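Local coordinates for putative isomerase (Sinorhizobium meliloti, PDB 2PPG), which is a putative isomerase of the enolase superfamily, which pairs a capping N-terminal domain with a modified TIM barrel, at residues 10-14 with 81-85; 24-28 with 191-195; 167-171 with 194-200; 180-184 with 363-367; 231-235 with 260-265. All blocks are in the same frame, centred on the assembly; numbering follows the deposited sequence.

Contact 1. Residues 10-14 with 81-85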
# COMPACT_ATOMS: atom_id res chain seq x y z
N ILE A 10 39.04 23.25 24.41
CA ILE A 10 38.52 23.09 23.07
C ILE A 10 38.75 24.36 22.27
O ILE A 10 38.23 25.40 22.61
CB ILE A 10 37.01 22.75 23.10
CG1 ILE A 10 36.81 21.36 23.72
CG2 ILE A 10 36.42 22.80 21.70
CD1 ILE A 10 35.41 20.81 23.58
N GLU A 11 39.54 24.27 21.20
CA GLU A 11 39.79 25.42 20.33
C GLU A 11 39.39 25.13 18.87
O GLU A 11 39.57 24.01 18.39
CB GLU A 11 41.26 25.82 20.39
CG GLU A 11 41.73 26.25 21.76
CD GLU A 11 43.24 26.17 21.92
OE1 GLU A 11 43.80 25.06 21.87
OE2 GLU A 11 43.87 27.23 22.10
N SER A 12 38.88 26.17 18.19
CA SER A 12 38.42 26.10 16.79
C SER A 12 39.25 27.00 15.88
O SER A 12 39.65 28.10 16.28
CB SER A 12 36.97 26.55 16.68
OG SER A 12 36.14 25.82 17.56
N PHE A 13 39.47 26.55 14.64
CA PHE A 13 40.36 27.24 13.70
C PHE A 13 39.89 27.12 12.28
O PHE A 13 39.19 26.17 11.92
CB PHE A 13 41.77 26.63 13.70
CG PHE A 13 42.35 26.38 15.06
CD1 PHE A 13 43.19 27.33 15.65
CD2 PHE A 13 42.11 25.20 15.73
CE1 PHE A 13 43.75 27.10 16.90
CE2 PHE A 13 42.66 24.97 16.97
CZ PHE A 13 43.49 25.92 17.55
N THR A 14 40.32 28.06 11.44
CA THR A 14 40.16 27.89 10.02
C THR A 14 41.52 27.67 9.42
O THR A 14 42.51 28.17 9.92
CB THR A 14 39.53 29.11 9.35
OG1 THR A 14 40.13 30.30 9.89
CG2 THR A 14 38.03 29.14 9.60
N MSE A 81 32.20 27.82 13.99
CA MSE A 81 33.08 28.03 15.14
C MSE A 81 32.36 28.71 16.29
O MSE A 81 32.65 28.44 17.46
CB MSE A 81 34.32 28.82 14.74
CG MSE A 81 35.19 28.08 13.76
SE MSE A 81 36.88 28.94 13.28
CE MSE A 81 36.16 30.62 12.58
N GLU A 82 31.41 29.58 15.97
CA GLU A 82 30.64 30.26 17.00
C GLU A 82 29.79 29.25 17.78
O GLU A 82 29.77 29.26 19.02
CB GLU A 82 29.77 31.36 16.38
CG GLU A 82 29.03 32.22 17.38
CD GLU A 82 29.94 33.01 18.30
OE1 GLU A 82 31.18 32.96 18.10
OE2 GLU A 82 29.43 33.67 19.23
N ILE A 83 29.12 28.37 17.05
CA ILE A 83 28.35 27.29 17.64
C ILE A 83 29.24 26.48 18.60
O ILE A 83 28.86 26.21 19.74
CB ILE A 83 27.74 26.37 16.55
CG1 ILE A 83 26.75 27.15 15.67
CG2 ILE A 83 27.08 25.16 17.17
CD1 ILE A 83 26.37 26.44 14.36
N ILE A 84 30.44 26.12 18.12
CA ILE A 84 31.42 25.40 18.93
C ILE A 84 31.93 26.19 20.13
O ILE A 84 32.00 25.67 21.23
CB ILE A 84 32.62 24.97 18.08
CG1 ILE A 84 32.15 24.12 16.90
CG2 ILE A 84 33.63 24.22 18.93
CD1 ILE A 84 33.23 23.79 15.91
N ASP A 85 32.30 27.45 19.93
CA ASP A 85 32.91 28.21 21.02
C ASP A 85 31.92 28.79 22.03
O ASP A 85 32.22 28.88 23.22
CB ASP A 85 33.81 29.30 20.45
CG ASP A 85 35.01 28.73 19.71
OD1 ASP A 85 35.45 27.62 20.07
OD2 ASP A 85 35.50 29.39 18.77
O HOH W 1 38.49 28.57 19.43
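Ser-12 and Asp-85 meet through their polar ends: Ser-12 OG gives a hydrogen bond to Asp-85 OD1 at 3.2 Å, reaching the oxygen from above the carboxylate, 39° out of its plane. The serine hydroxyl stands anti to its own carbonyl carbon, which turns it to the helix and also brings OG to 3.3 Å from Ile-84 CG2. Ser-12 CB lies 3.7 Å from Met-81 CG, a selenomethionine in this model. The straight part of the Met-81 chain brings SE against the backbone of Phe-13, and the bend at its last torsion (chi3 -58°) then turns CE to Thr-14 CG2 at 3.8 Å, the two side chains crossing at about a right angle. Ile-10 and Ile-84 cross likewise, CG2 to CG2 at 4.2 Å. Segments 10-14 and 81-85 run antiparallel, their axes 172° apart and 8.6 Å at closest approach; they belong to strand 7-17 and helix 77-92, an alpha-on-beta packing in the N-terminal domain. A water accepts from Ser-12 N at 2.7 Å and lies near Asp-85, whose OD2 is hydrogen-bonded to His-391 ND1. The chemistry is thus mixed: apolar contacts lie at both ends of the interface, and in its middle one carboxylate joins the strand, the helix and the end of the modelled chain.

Contact 2. Residues 24-28 with 191-195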
# COMPACT_ATOMS: atom_id res chain seq x y z
N LEU A 24 36.35 22.41 -9.28
CA LEU A 24 35.39 21.95 -10.29
C LEU A 24 35.65 22.55 -11.68
O LEU A 24 34.89 22.32 -12.62
CB LEU A 24 33.95 22.25 -9.83
CG LEU A 24 32.75 21.38 -10.23
CD1 LEU A 24 31.85 21.17 -9.04
CD2 LEU A 24 31.98 22.00 -11.39
N GLY A 25 36.73 23.32 -11.80
CA GLY A 25 37.10 23.92 -13.08
C GLY A 25 37.00 25.43 -13.13
O GLY A 25 36.60 26.07 -12.15
N LYS A 26 37.36 26.01 -14.27
CA LYS A 26 37.33 27.46 -14.48
C LYS A 26 35.89 27.97 -14.65
O LYS A 26 35.05 27.27 -15.23
CB LYS A 26 38.17 27.84 -15.70
CG LYS A 26 39.66 27.57 -15.53
CD LYS A 26 40.47 28.05 -16.73
CE LYS A 26 41.95 27.68 -16.59
NZ LYS A 26 42.75 28.03 -17.81
N PRO A 27 35.61 29.19 -14.16
CA PRO A 27 34.27 29.76 -14.28
C PRO A 27 33.85 29.97 -15.73
O PRO A 27 34.68 30.25 -16.59
CB PRO A 27 34.40 31.11 -13.56
CG PRO A 27 35.85 31.41 -13.53
CD PRO A 27 36.53 30.08 -13.43
N ARG A 28 32.55 29.83 -15.99
CA ARG A 28 31.98 30.17 -17.29
C ARG A 28 31.60 31.64 -17.25
O ARG A 28 31.58 32.24 -16.18
CB ARG A 28 30.77 29.29 -17.58
CG ARG A 28 31.13 27.89 -18.03
CD ARG A 28 29.92 26.98 -17.96
NE ARG A 28 30.23 25.62 -18.41
CZ ARG A 28 29.39 24.59 -18.32
NH1 ARG A 28 28.19 24.75 -17.80
NH2 ARG A 28 29.77 23.39 -18.76
N PRO A 191 28.10 19.05 -14.27
CA PRO A 191 28.38 20.49 -14.48
C PRO A 191 29.61 20.80 -15.33
O PRO A 191 29.91 21.96 -15.60
CB PRO A 191 28.60 21.02 -13.06
CG PRO A 191 27.84 20.11 -12.20
CD PRO A 191 27.97 18.75 -12.83
N VAL A 192 30.34 19.77 -15.74
CA VAL A 192 31.57 19.96 -16.48
C VAL A 192 31.43 19.39 -17.89
O VAL A 192 32.17 19.78 -18.80
CB VAL A 192 32.78 19.32 -15.72
CG1 VAL A 192 33.85 18.82 -16.67
CG2 VAL A 192 33.35 20.30 -14.70
N ALA A 193 30.46 18.50 -18.07
CA ALA A 193 30.24 17.83 -19.35
C ALA A 193 29.67 18.78 -20.41
O ALA A 193 28.47 18.79 -20.66
CB ALA A 193 29.34 16.62 -19.17
N ASP A 194 30.56 19.55 -21.02
CA ASP A 194 30.16 20.61 -21.96
C ASP A 194 29.35 20.10 -23.13
O ASP A 194 28.35 20.70 -23.50
CB ASP A 194 31.40 21.35 -22.47
CG ASP A 194 32.25 21.90 -21.35
OD1 ASP A 194 31.72 22.65 -20.50
OD2 ASP A 194 33.46 21.57 -21.32
N ASP A 195 29.78 18.98 -23.72
CA ASP A 195 29.11 18.40 -24.88
C ASP A 195 27.88 17.56 -24.51
O ASP A 195 27.27 16.93 -25.37
CB ASP A 195 30.09 17.55 -25.70
CG ASP A 195 31.36 18.30 -26.10
OD1 ASP A 195 32.09 17.80 -26.98
OD2 ASP A 195 31.63 19.38 -25.52
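Arg-28 reaches from one surface loop to another and ends in a salt bridge whose two flat groups are strongly turned: the planes of its guanidinium and of the Asp-194 carboxylate are 53° apart. A single nitrogen makes the bond, NH2 to Asp-194 OD1 at 2.7 Å, with an N-H...O angle of 149°. The carboxylate oxygen is met nearly along its C-O axis, and it sits 15° out of the guanidinium plane. A chain extended from CG to NE carries the charge across, the two side chains running antiparallel past one another. Over one face of the same guanidinium lies Pro-191 O, 3.5 Å from Arg-28 NH2, too poorly angled for a hydrogen bond.

The other half of the contact is apolar. Leu-24 CD2 rests against both Pro-191 CB, at 3.9 Å, and Val-192 CG2, at 4.0 Å, crossing the proline at about a right angle. Val-192 CG2 also comes to 3.3 Å from Leu-24 O. Ala-193 is the centre of an inverse gamma turn, with a weak bond from Asp-194 N to Val-192 O, and this turn leads the chain from Pro-191 and Val-192 to Asp-194.

Loop 24-28, which follows strand 7-17, is thereby laid against the loop after barrel strand 185-189, and Leu-24 and Pro-191 both also touch His-219. Asp-194 is shared, since its OD2 has a long, weak ion pair with Arg-171. The geometry implies a surface join with two components, a small hydrophobic patch and a one-point ionic bond that, being exposed, is probably softened by solvent.

Contact 3. Residues 167-171 with 194-200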
# COMPACT_ATOMS: atom_id res chain seq x y z
N THR A 167 38.50 20.47 -22.22
CA THR A 167 37.82 19.73 -23.27
C THR A 167 37.55 18.28 -22.87
O THR A 167 38.23 17.71 -22.00
CB THR A 167 38.59 19.75 -24.63
OG1 THR A 167 39.80 18.98 -24.51
CG2 THR A 167 38.96 21.18 -25.05
N ARG A 168 36.56 17.69 -23.53
CA ARG A 168 36.23 16.28 -23.38
C ARG A 168 37.48 15.39 -23.49
O ARG A 168 37.78 14.62 -22.57
CB ARG A 168 35.21 15.89 -24.44
CG ARG A 168 34.20 14.88 -23.99
CD ARG A 168 32.86 15.12 -24.63
NE ARG A 168 32.98 15.29 -26.07
CZ ARG A 168 32.95 14.30 -26.96
NH1 ARG A 168 32.82 13.03 -26.55
NH2 ARG A 168 33.06 14.56 -28.25
N ALA A 169 38.21 15.55 -24.59
CA ALA A 169 39.43 14.79 -24.87
C ALA A 169 40.55 15.03 -23.85
O ALA A 169 41.29 14.10 -23.49
CB ALA A 169 39.92 15.09 -26.28
N LYS A 170 40.69 16.27 -23.39
CA LYS A 170 41.67 16.57 -22.35
C LYS A 170 41.30 15.89 -21.02
O LYS A 170 42.19 15.45 -20.28
CB LYS A 170 41.87 18.09 -22.19
CG LYS A 170 42.92 18.67 -23.16
CD LYS A 170 43.56 19.99 -22.68
CE LYS A 170 43.13 21.23 -23.51
NZ LYS A 170 42.19 22.14 -22.78
N ARG A 171 40.00 15.79 -20.73
CA ARG A 171 39.56 15.12 -19.51
C ARG A 171 39.76 13.60 -19.59
O ARG A 171 40.18 12.95 -18.61
CB ARG A 171 38.10 15.46 -19.20
CG ARG A 171 37.87 16.93 -18.87
CD ARG A 171 36.47 17.15 -18.34
NE ARG A 171 35.44 17.01 -19.36
CZ ARG A 171 35.00 18.02 -20.10
NH1 ARG A 171 35.51 19.24 -19.94
NH2 ARG A 171 34.05 17.81 -21.00
N ASP A 194 30.56 19.55 -21.02
CA ASP A 194 30.16 20.61 -21.96
C ASP A 194 29.35 20.10 -23.13
O ASP A 194 28.35 20.70 -23.50
CB ASP A 194 31.40 21.35 -22.47
CG ASP A 194 32.25 21.90 -21.35
OD1 ASP A 194 31.72 22.65 -20.50
OD2 ASP A 194 33.46 21.57 -21.32
N ASP A 195 29.78 18.98 -23.72
CA ASP A 195 29.11 18.40 -24.88
C ASP A 195 27.88 17.56 -24.51
O ASP A 195 27.27 16.93 -25.37
CB ASP A 195 30.09 17.55 -25.70
CG ASP A 195 31.36 18.30 -26.10
OD1 ASP A 195 32.09 17.80 -26.98
OD2 ASP A 195 31.63 19.38 -25.52
N GLY A 196 27.52 17.55 -23.22
CA GLY A 196 26.44 16.70 -22.71
C GLY A 196 26.96 15.36 -22.22
O GLY A 196 27.77 14.71 -22.91
N VAL A 197 26.50 14.93 -21.05
CA VAL A 197 26.98 13.69 -20.40
C VAL A 197 27.08 12.44 -21.30
O VAL A 197 27.97 11.61 -21.10
CB VAL A 197 26.17 13.33 -19.11
CG1 VAL A 197 26.34 14.40 -18.04
CG2 VAL A 197 24.70 13.07 -19.42
N ALA A 198 26.18 12.31 -22.28
CA ALA A 198 26.20 11.15 -23.18
C ALA A 198 27.51 11.06 -23.94
O ALA A 198 28.11 9.99 -24.04
CB ALA A 198 25.02 11.19 -24.15
N LYS A 199 27.96 12.20 -24.47
CA LYS A 199 29.18 12.24 -25.26
C LYS A 199 30.38 12.05 -24.34
O LYS A 199 31.43 11.57 -24.77
CB LYS A 199 29.30 13.56 -26.02
CG LYS A 199 28.34 13.73 -27.20
CD LYS A 199 28.58 15.07 -27.91
CE LYS A 199 27.29 15.70 -28.47
NZ LYS A 199 26.99 15.27 -29.85
N GLU A 200 30.20 12.42 -23.08
CA GLU A 200 31.24 12.30 -22.07
C GLU A 200 31.53 10.83 -21.72
O GLU A 200 32.70 10.42 -21.58
CB GLU A 200 30.86 13.09 -20.81
CG GLU A 200 32.03 13.55 -19.96
CD GLU A 200 32.66 14.84 -20.45
OE1 GLU A 200 32.07 15.50 -21.35
OE2 GLU A 200 33.73 15.22 -19.93
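The two segments are the starts of consecutive barrel helices, 168-180 and 197-208, and they come nearest at Arg-168 and Glu-200, whose CA atoms are 6.5 Å apart. Thr-167 is the N-cap of the first helix, its OG1 accepting from Lys-170 N at 3.1 Å, and Gly-196 holds the N-cap position of the second.

Arg-171 and Glu-200 form the centre of the contact. Their side chains cross at about a right angle, yet the guanidinium and carboxylate are nearly coplanar, 21° apart. The arginine grips side-on: Arg-171 NE bonds to Glu-200 OE2 at a modelled 2.5 Å, a short value whose length carries no weight at this resolution, while Arg-171 NH2 donates to the syn lone pair of Glu-200 OE1 at 3.1 Å. Arg-171 NH2 also donates to OE2, so that this oxygen accepts twice and the carboxylate is held flat against the guanidinium edge. Arg-171 NH1 makes a weak, longer bond to Asp-194 OD2, and that aspartate has its stronger partner in Arg-28.

Arg-168 is bent at chi2 and again at chi3 (49°), which curls it over the second segment. Its NE donates to Asp-195 OD1 at 2.8 Å, approaching from 57° out of the carboxylate plane, and NH1 makes a weak bond to Lys-199 O at 2.7 Å. Lys-199 CB lies over one guanidinium face, near its edge.

Arg-171 NH1 is further tied to Glu-165 O, in the loop after strand 155-161. Glu-200 packs on Phe-188 of strand 185-189, the strand between the two helices in the chain, while Val-197 faces helix 224-234 through Leu-230 and Met-234.

Contact 4. Residues 180-184 with 363-367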
# COMPACT_ATOMS: atom_id res chain seq x y z
N ALA A 180 46.92 4.77 -15.59
CA ALA A 180 48.27 4.24 -15.63
C ALA A 180 48.91 4.20 -14.23
O ALA A 180 49.78 3.37 -13.95
CB ALA A 180 49.14 5.05 -16.59
N LYS A 181 48.45 5.09 -13.35
CA LYS A 181 48.90 5.09 -11.96
C LYS A 181 48.22 4.03 -11.08
O LYS A 181 48.49 3.95 -9.88
CB LYS A 181 48.75 6.48 -11.35
CG LYS A 181 49.88 7.44 -11.70
CD LYS A 181 49.41 8.88 -11.57
CE LYS A 181 50.57 9.85 -11.65
NZ LYS A 181 50.09 11.25 -11.57
N GLY A 182 47.35 3.21 -11.67
CA GLY A 182 46.76 2.07 -10.96
C GLY A 182 45.31 2.21 -10.51
O GLY A 182 44.83 1.40 -9.71
N PHE A 183 44.61 3.21 -11.01
CA PHE A 183 43.21 3.40 -10.67
C PHE A 183 42.31 2.86 -11.78
O PHE A 183 42.63 3.00 -12.96
CB PHE A 183 42.92 4.87 -10.41
CG PHE A 183 43.61 5.42 -9.20
CD1 PHE A 183 42.91 5.63 -8.02
CD2 PHE A 183 44.96 5.73 -9.23
CE1 PHE A 183 43.54 6.14 -6.88
CE2 PHE A 183 45.61 6.24 -8.10
CZ PHE A 183 44.89 6.44 -6.92
N SER A 184 41.19 2.25 -11.40
CA SER A 184 40.28 1.68 -12.41
C SER A 184 38.80 2.00 -12.15
O SER A 184 37.91 1.29 -12.62
CB SER A 184 40.49 0.18 -12.51
OG SER A 184 40.58 -0.37 -11.20
N CYS A 363 47.21 7.34 -0.49
CA CYS A 363 46.37 6.76 -1.52
C CYS A 363 47.21 6.56 -2.76
O CYS A 363 47.67 7.53 -3.36
CB CYS A 363 45.18 7.65 -1.80
SG CYS A 363 44.08 6.91 -3.00
N LEU A 364 47.42 5.30 -3.14
CA LEU A 364 48.27 4.98 -4.27
C LEU A 364 47.82 3.67 -4.93
O LEU A 364 47.25 2.80 -4.28
CB LEU A 364 49.74 4.90 -3.80
CG LEU A 364 50.21 3.55 -3.22
CD1 LEU A 364 51.74 3.52 -2.98
CD2 LEU A 364 49.44 3.13 -1.96
N ASN A 365 48.07 3.53 -6.23
CA ASN A 365 47.66 2.33 -6.98
C ASN A 365 46.19 1.92 -6.78
O ASN A 365 45.88 0.74 -6.58
CB ASN A 365 48.58 1.13 -6.69
CG ASN A 365 49.98 1.31 -7.25
OD1 ASN A 365 50.18 1.33 -8.47
ND2 ASN A 365 50.97 1.42 -6.36
N GLY A 366 45.29 2.90 -6.84
CA GLY A 366 43.87 2.65 -6.71
C GLY A 366 43.44 2.16 -5.34
O GLY A 366 42.48 1.41 -5.22
N GLU A 367 44.16 2.59 -4.30
CA GLU A 367 43.87 2.17 -2.94
C GLU A 367 44.26 3.20 -1.88
O GLU A 367 45.40 3.68 -1.84
CB GLU A 367 44.64 0.89 -2.63
CG GLU A 367 43.97 -0.38 -3.00
CD GLU A 367 44.75 -1.58 -2.49
OE1 GLU A 367 45.97 -1.44 -2.23
OE2 GLU A 367 44.13 -2.65 -2.34
O HOH W 2 49.44 5.66 -7.75
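Phe-183 has its ring carbon CG anti to the carbonyl carbon (chi1 -66°), and with chi2 at -103° the ring turns one face to the turn at Gly-366. Positive phi at Asn-365 and Gly-366 folds that turn so that backbone atoms cover one face of the ring. Gly-366 N stands 3.4 Å above the ring plane over its centre, and Gly-366 CA is 3.6 Å from the ring centroid, 19° off the normal, a CH-pi contact. Cys-363 comes from a different direction: its SG lies in the ring plane at the edge, 4.0 Å from Phe-183 CE1, a sulfur-aromatic contact.

Beside the ring the two backbones pass close, with the CA atoms of Gly-182 and Asn-365 4.1 Å apart. Gly-182, at positive phi, ends helix 168-180 in a Schellman motif. It has no side chain, and the backbone of Asn-365 occupies the space beside its CA. A water joins the two segments, donating to Lys-181 O at 2.9 Å and accepting from Asn-365 N at 3.0 Å. Asn-365 CA also makes a CA-H...O contact of 3.4 Å with Lys-181 O. The direct pairing is therefore by van der Waals and weak CH contacts, and water supplies the conventional polar link.

Phe-183 leads into barrel strand 185-189 and also meets Trp-178 edge-to-face and the ring of Phe-345 at nearly parallel planes. The 363-367 turn joins strands 362-364 and 367-369, the latter antiparallel to strand 155-161, where Ala-158 bonds to Gly-366 through the backbone and touches both Phe-183 and Cys-363.

Contact 5. Residues 231-235 with 260-265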
# COMPACT_ATOMS: atom_id res chain seq x y z
N ILE A 231 20.37 9.28 -17.66
CA ILE A 231 20.91 7.98 -17.31
C ILE A 231 20.81 7.00 -18.48
O ILE A 231 21.82 6.41 -18.88
CB ILE A 231 20.21 7.40 -16.08
CG1 ILE A 231 20.51 8.27 -14.87
CG2 ILE A 231 20.67 5.96 -15.84
CD1 ILE A 231 19.59 8.02 -13.69
N LYS A 232 19.61 6.84 -19.02
CA LYS A 232 19.36 5.90 -20.11
C LYS A 232 20.19 6.22 -21.34
O LYS A 232 20.44 5.34 -22.17
CB LYS A 232 17.88 5.86 -20.49
CG LYS A 232 17.01 5.03 -19.54
CD LYS A 232 15.74 4.56 -20.22
CE LYS A 232 14.82 3.78 -19.27
NZ LYS A 232 15.47 2.59 -18.66
N ALA A 233 20.63 7.47 -21.46
CA ALA A 233 21.46 7.88 -22.59
C ALA A 233 22.90 7.42 -22.39
O ALA A 233 23.63 7.18 -23.35
CB ALA A 233 21.39 9.38 -22.77
N MSE A 234 23.28 7.28 -21.12
CA MSE A 234 24.64 6.93 -20.72
C MSE A 234 24.83 5.43 -20.57
O MSE A 234 25.96 4.94 -20.63
CB MSE A 234 24.97 7.59 -19.38
CG MSE A 234 25.29 9.06 -19.45
SE MSE A 234 25.78 9.81 -17.69
CE MSE A 234 24.02 9.84 -16.87
N GLU A 235 23.74 4.70 -20.37
CA GLU A 235 23.79 3.27 -20.07
C GLU A 235 24.38 2.36 -21.16
O GLU A 235 25.07 1.40 -20.83
CB GLU A 235 22.42 2.74 -19.60
CG GLU A 235 22.19 2.92 -18.10
CD GLU A 235 20.74 2.66 -17.66
OE1 GLU A 235 19.80 3.12 -18.33
OE2 GLU A 235 20.53 2.01 -16.61
N SER A 260 13.08 3.16 -12.33
CA SER A 260 12.97 3.24 -13.78
C SER A 260 14.23 2.86 -14.55
O SER A 260 14.20 2.77 -15.78
CB SER A 260 12.52 4.64 -14.21
OG SER A 260 11.33 5.02 -13.54
N VAL A 261 15.34 2.65 -13.86
CA VAL A 261 16.61 2.31 -14.52
C VAL A 261 17.32 1.18 -13.79
O VAL A 261 17.18 1.03 -12.58
CB VAL A 261 17.55 3.53 -14.61
CG1 VAL A 261 16.99 4.57 -15.55
CG2 VAL A 261 17.80 4.13 -13.22
N SER A 262 18.08 0.37 -14.50
CA SER A 262 18.77 -0.73 -13.82
C SER A 262 20.01 -0.23 -13.06
O SER A 262 20.52 -0.92 -12.18
CB SER A 262 19.13 -1.84 -14.80
OG SER A 262 19.92 -1.33 -15.84
N THR A 263 20.46 0.98 -13.39
CA THR A 263 21.63 1.60 -12.78
C THR A 263 21.45 1.91 -11.30
O THR A 263 20.40 2.43 -10.87
CB THR A 263 21.99 2.92 -13.48
OG1 THR A 263 22.39 2.66 -14.82
CG2 THR A 263 23.13 3.65 -12.75
N ALA A 264 22.49 1.60 -10.54
CA ALA A 264 22.53 1.84 -9.12
C ALA A 264 22.46 3.35 -8.83
O ALA A 264 23.11 4.14 -9.50
CB ALA A 264 23.78 1.25 -8.56
N ILE A 265 21.65 3.74 -7.86
CA ILE A 265 21.45 5.16 -7.56
C ILE A 265 22.14 5.50 -6.26
O ILE A 265 21.92 4.84 -5.25
CB ILE A 265 19.95 5.53 -7.43
CG1 ILE A 265 19.22 5.30 -8.75
CG2 ILE A 265 19.79 6.97 -6.97
CD1 ILE A 265 19.90 5.88 -9.93
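Glu-235 points its CB at segment 260-265 and runs out extended beyond CG until its carboxylate reaches the loop before strand 264-267. CG already lies 3.3 Å from Thr-263 OG1, and CD is equally near that oxygen. At the tip OE2 does the bonding: Thr-263 OG1 donates to it at 2.7 Å, coming from above the carboxylate, 36° out of its plane. Two weak bonds add to this oxygen, from Thr-263 N at 3.4 Å and from Ser-262 OG, while Val-261 CB packs against it at 3.9 Å. Thr-263 presents its hydroxyl because OG1 stands anti to the carbonyl carbon, with CG2 anti to the backbone N.

Ile-231, one turn earlier, supplies the apolar part. Its CG2 touches Val-261 CG1 at 3.9 Å, crossing that side chain at about a right angle, and its CD1 reaches Ile-265 CD1 more loosely. Lys-232 bends at its last torsion (chi4 -58°) and sets NZ 3.2 Å from Ser-260 O, a hydrogen bond lying in the carbonyl plane with a C=O...N angle of 155°.

The end of helix 224-234 is thereby fixed to the loop between helix 251-260 and strand 264-267, as neighbouring beta-alpha units of the barrel. Val-257 of helix 251-260 touches both Ile-231 and Ile-265, and Lys-232 also packs on Ser-262 of a neighbouring subunit. Chemically, a carboxylate oxygen gathers one strong and two weak donors from consecutive residues, which would favour its charged form, and a lysine takes up a carbonyl oxygen beside the Ile-231 and Val-261 contact, where Lys-232 is exposed.

Contact 1 lies alone in the N-terminal domain, its centre 34 to 43 Å from the other four. Contact 2 joins the loop after strand 7-17 to the barrel, and crosses contact 1 along the chain. Contacts 2 and 3 have centres 10 Å apart and share Asp-194 and Asp-195, so one acidic loop serves both. Contact 3 touches contact 5 by Val-197 on Met-234, linking helices 168-180, 197-208 and 224-234 round the barrel. Contact 4, centred 26 Å from contact 5, adjoins the same barrel sheet; its segments enclose those of contact 5 in sequence. Contacts 3 and 5 thus join successive beta-alpha units, while contact 4 brings the turn 363-367 against the start of strand 185-189.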